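Local coordinates for surface presentation of antigens protein SpaK (Salmonella typhimurium, PDB 2FM8) that acts as a type III secretion chaperone, keeping effectors such as SipA, SopA, SopE and SopE2 secretion-competent in the bacterial cytoplasm, at residues L4-L9 with I43-K48. Numbering follows the deposited sequence.
Sequences LDIAEL and ICISVK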
ATOM      1  N   LEU A   4      -4.791  15.962  33.028  1.00 53.98           N
ATOM      2  CA  LEU A   4      -5.328  14.607  32.769  1.00 52.23           C
ATOM      3  C   LEU A   4      -4.460  13.513  33.377  1.00 50.34           C
ATOM      4  O   LEU A   4      -3.270  13.428  33.091  1.00 50.18           O
ATOM      5  CB  LEU A   4      -5.494  14.319  31.271  1.00 52.26           C
ATOM      6  CG  LEU A   4      -5.981  12.878  30.974  1.00 52.82           C
ATOM      7  CD1 LEU A   4      -7.435  12.696  31.369  1.00 52.73           C
ATOM      8  CD2 LEU A   4      -5.809  12.508  29.551  1.00 52.17           C
ATOM      9  N   ASP A   5      -5.067  12.661  34.193  1.00 48.08           N
ATOM     10  CA  ASP A   5      -4.345  11.555  34.791  1.00 46.71           C
ATOM     11  C   ASP A   5      -4.779  10.290  34.067  1.00 44.72           C
ATOM     12  O   ASP A   5      -5.869   9.774  34.307  1.00 43.96           O
ATOM     13  CB  ASP A   5      -4.641  11.481  36.288  1.00 46.74           C
ATOM     14  CG  ASP A   5      -3.743  10.492  37.023  1.00 47.72           C
ATOM     15  OD1 ASP A   5      -3.158   9.569  36.416  1.00 47.53           O
ATOM     16  OD2 ASP A   5      -3.619  10.646  38.241  1.00 51.63           O
ATOM     17  N   ILE A   6      -3.923   9.798  33.176  1.00 43.06           N
ATOM     18  CA  ILE A   6      -4.271   8.638  32.340  1.00 41.95           C
ATOM     19  C   ILE A   6      -4.428   7.326  33.152  1.00 40.44           C
ATOM     20  O   ILE A   6      -5.348   6.540  32.912  1.00 38.65           O
ATOM     21  CB  ILE A   6      -3.298   8.495  31.115  1.00 41.73           C
ATOM     22  CG1 ILE A   6      -3.840   7.484  30.100  1.00 42.15           C
ATOM     23  CG2 ILE A   6      -1.895   8.099  31.536  1.00 42.16           C
ATOM     24  CD1 ILE A   6      -5.178   7.852  29.519  1.00 41.71           C
ATOM     25  N   ALA A   7      -3.541   7.101  34.119  1.00 39.51           N
ATOM     26  CA  ALA A   7      -3.684   5.957  35.012  1.00 39.26           C
ATOM     27  C   ALA A   7      -5.063   5.969  35.686  1.00 38.17           C
ATOM     28  O   ALA A   7      -5.732   4.937  35.756  1.00 36.89           O
ATOM     29  CB  ALA A   7      -2.566   5.931  36.067  1.00 39.17           C
ATOM     30  N   GLU A   8      -5.508   7.130  36.152  1.00 37.66           N
ATOM     31  CA  GLU A   8      -6.779   7.162  36.865  1.00 38.22           C
ATOM     32  C   GLU A   8      -7.955   6.979  35.920  1.00 36.63           C
ATOM     33  O   GLU A   8      -8.962   6.345  36.287  1.00 34.69           O
ATOM     34  CB  GLU A   8      -6.940   8.407  37.735  1.00 39.13           C
ATOM     35  CG  GLU A   8      -6.198   8.325  39.087  1.00 44.67           C
ATOM     36  CD  GLU A   8      -6.243   6.925  39.798  1.00 51.53           C
ATOM     37  OE1 GLU A   8      -7.357   6.361  40.019  1.00 54.06           O
ATOM     38  OE2 GLU A   8      -5.140   6.404  40.134  1.00 53.04           O
ATOM     39  N   LEU A   9      -7.804   7.491  34.704  1.00 35.70           N
ATOM     40  CA  LEU A   9      -8.785   7.252  33.661  1.00 35.57           C
ATOM     41  C   LEU A   9      -8.912   5.755  33.323  1.00 35.01           C
ATOM     42  O   LEU A   9     -10.028   5.224  33.249  1.00 34.46           O
ATOM     43  CB  LEU A   9      -8.441   8.048  32.397  1.00 35.51           C
ATOM     44  CG  LEU A   9      -9.622   8.336  31.476  1.00 35.53           C
ATOM     45  CD1 LEU A   9     -10.723   9.090  32.226  1.00 35.14           C
ATOM     46  CD2 LEU A   9      -9.165   9.105  30.233  1.00 34.77           C
ATOM     47  N   ILE A  43      -3.116  -4.454  24.392  1.00 30.39           N
ATOM     48  CA  ILE A  43      -3.530  -3.084  24.142  1.00 30.79           C
ATOM     49  C   ILE A  43      -2.632  -2.108  24.933  1.00 31.43           C
ATOM     50  O   ILE A  43      -2.447  -2.256  26.160  1.00 31.27           O
ATOM     51  CB  ILE A  43      -4.993  -2.911  24.512  1.00 30.34           C
ATOM     52  CG1 ILE A  43      -5.844  -3.857  23.659  1.00 30.13           C
ATOM     53  CG2 ILE A  43      -5.422  -1.422  24.408  1.00 29.45           C
ATOM     54  CD1 ILE A  43      -7.343  -3.870  23.999  1.00 30.08           C
ATOM     55  N   CYS A  44      -2.061  -1.139  24.218  1.00 31.65           N
ATOM     56  CA  CYS A  44      -1.237  -0.096  24.799  1.00 32.31           C
ATOM     57  C   CYS A  44      -2.009   1.206  24.825  1.00 32.31           C
ATOM     58  O   CYS A  44      -2.738   1.541  23.890  1.00 30.56           O
ATOM     59  CB  CYS A  44       0.061   0.098  24.028  1.00 32.64           C
ATOM     60  SG  CYS A  44       1.070  -1.394  23.871  1.00 36.98           S
ATOM     61  N   ILE A  45      -1.843   1.928  25.927  1.00 32.83           N
ATOM     62  CA  ILE A  45      -2.428   3.237  26.099  1.00 34.14           C
ATOM     63  C   ILE A  45      -1.326   4.226  26.427  1.00 34.96           C
ATOM     64  O   ILE A  45      -0.539   4.008  27.354  1.00 34.88           O
ATOM     65  CB  ILE A  45      -3.471   3.267  27.205  1.00 34.12           C
ATOM     66  CG1 ILE A  45      -4.507   2.157  26.971  1.00 35.07           C
ATOM     67  CG2 ILE A  45      -4.120   4.672  27.243  1.00 33.46           C
ATOM     68  CD1 ILE A  45      -5.072   1.589  28.170  1.00 37.08           C
ATOM     69  N   SER A  46      -1.265   5.312  25.671  1.00 36.35           N
ATOM     70  CA  SER A  46      -0.273   6.333  25.958  1.00 37.98           C
ATOM     71  C   SER A  46      -0.684   7.749  25.631  1.00 38.30           C
ATOM     72  O   SER A  46      -1.481   7.979  24.732  1.00 36.78           O
ATOM     73  CB  SER A  46       1.013   6.045  25.212  1.00 38.70           C
ATOM     74  OG  SER A  46       2.039   6.650  25.970  1.00 43.45           O
ATOM     75  N   VAL A  47      -0.106   8.683  26.396  1.00 39.21           N
ATOM     76  CA  VAL A  47      -0.228  10.120  26.162  1.00 39.62           C
ATOM     77  C   VAL A  47       1.025  10.631  25.460  1.00 41.34           C
ATOM     78  O   VAL A  47       2.157  10.450  25.923  1.00 41.23           O
ATOM     79  CB  VAL A  47      -0.446  10.895  27.463  1.00 39.70           C
ATOM     80  CG1 VAL A  47      -0.631  12.395  27.187  1.00 39.20           C
ATOM     81  CG2 VAL A  47      -1.648  10.325  28.199  1.00 39.31           C
ATOM     82  N   LYS A  48       0.812  11.285  24.336  1.00 42.95           N
ATOM     83  CA  LYS A  48       1.895  11.728  23.511  1.00 44.39           C
ATOM     84  C   LYS A  48       1.572  13.171  23.210  1.00 44.84           C
ATOM     85  O   LYS A  48       0.654  13.454  22.450  1.00 44.66           O
ATOM     86  CB  LYS A  48       1.972  10.873  22.252  1.00 44.83           C
ATOM     87  CG  LYS A  48       3.343  10.831  21.582  1.00 45.03           C
ATOM     88  CD  LYS A  48       3.346   9.760  20.463  1.00 46.36           C
ATOM     89  CE  LYS A  48       4.556   9.887  19.512  1.00 47.72           C
ATOM     90  NZ  LYS A  48       4.154   9.677  18.057  1.00 49.16           N
TER
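I6, in the first turn of helix 6-17, lies over strand 43-48 with its CA 7.5 Å from the CA of V47; apolar side chains fill the gap, and no hydrogen bond crosses it. The 144 Å² buried between the segments comes mostly from I6, I45 and V47. I6 supplies all of the helix side of the contact within 4.5 Å. Its CB sits 3.8 Å from V47 CG2, and its CG2 is 4.0 Å from that same methyl, so one branch of V47 packs against the branch point of the isoleucine while the two side chains run past each other in opposite directions. With I6 CG1 anti to the backbone N (chi1 -168°), the longer arm passes between the two strand residues: CG1 lies 4.1 Å from V47 CG2 and 4.0 Å from I45 CG2, and CD1 continues along that I45 methyl at 4.1 Å, an oblique crossing. I45 and V47 both direct their CB toward the helix, whereas S46 between them points away. Buried I6 and I45 thus meet exposed V47, and the contact runs from the core to its border.

D5 occupies the N-cap position of helix 6-17, and its OD1 accepts a weak bond from E8 N (3.4 Å). On the strand, C44 meets an apolar side chain of another protein's chain. The I6 packing is helix-on-sheet packing of an alpha/beta secretion chaperone, joining the start of helix 6-17 to one face of the antiparallel sheet. L4 also reaches V52 of strand 51-57, F115 of helix 112-132 packs on L9, and L119 of that helix covers I45, on a strand paired with both 32-37 and 51-57.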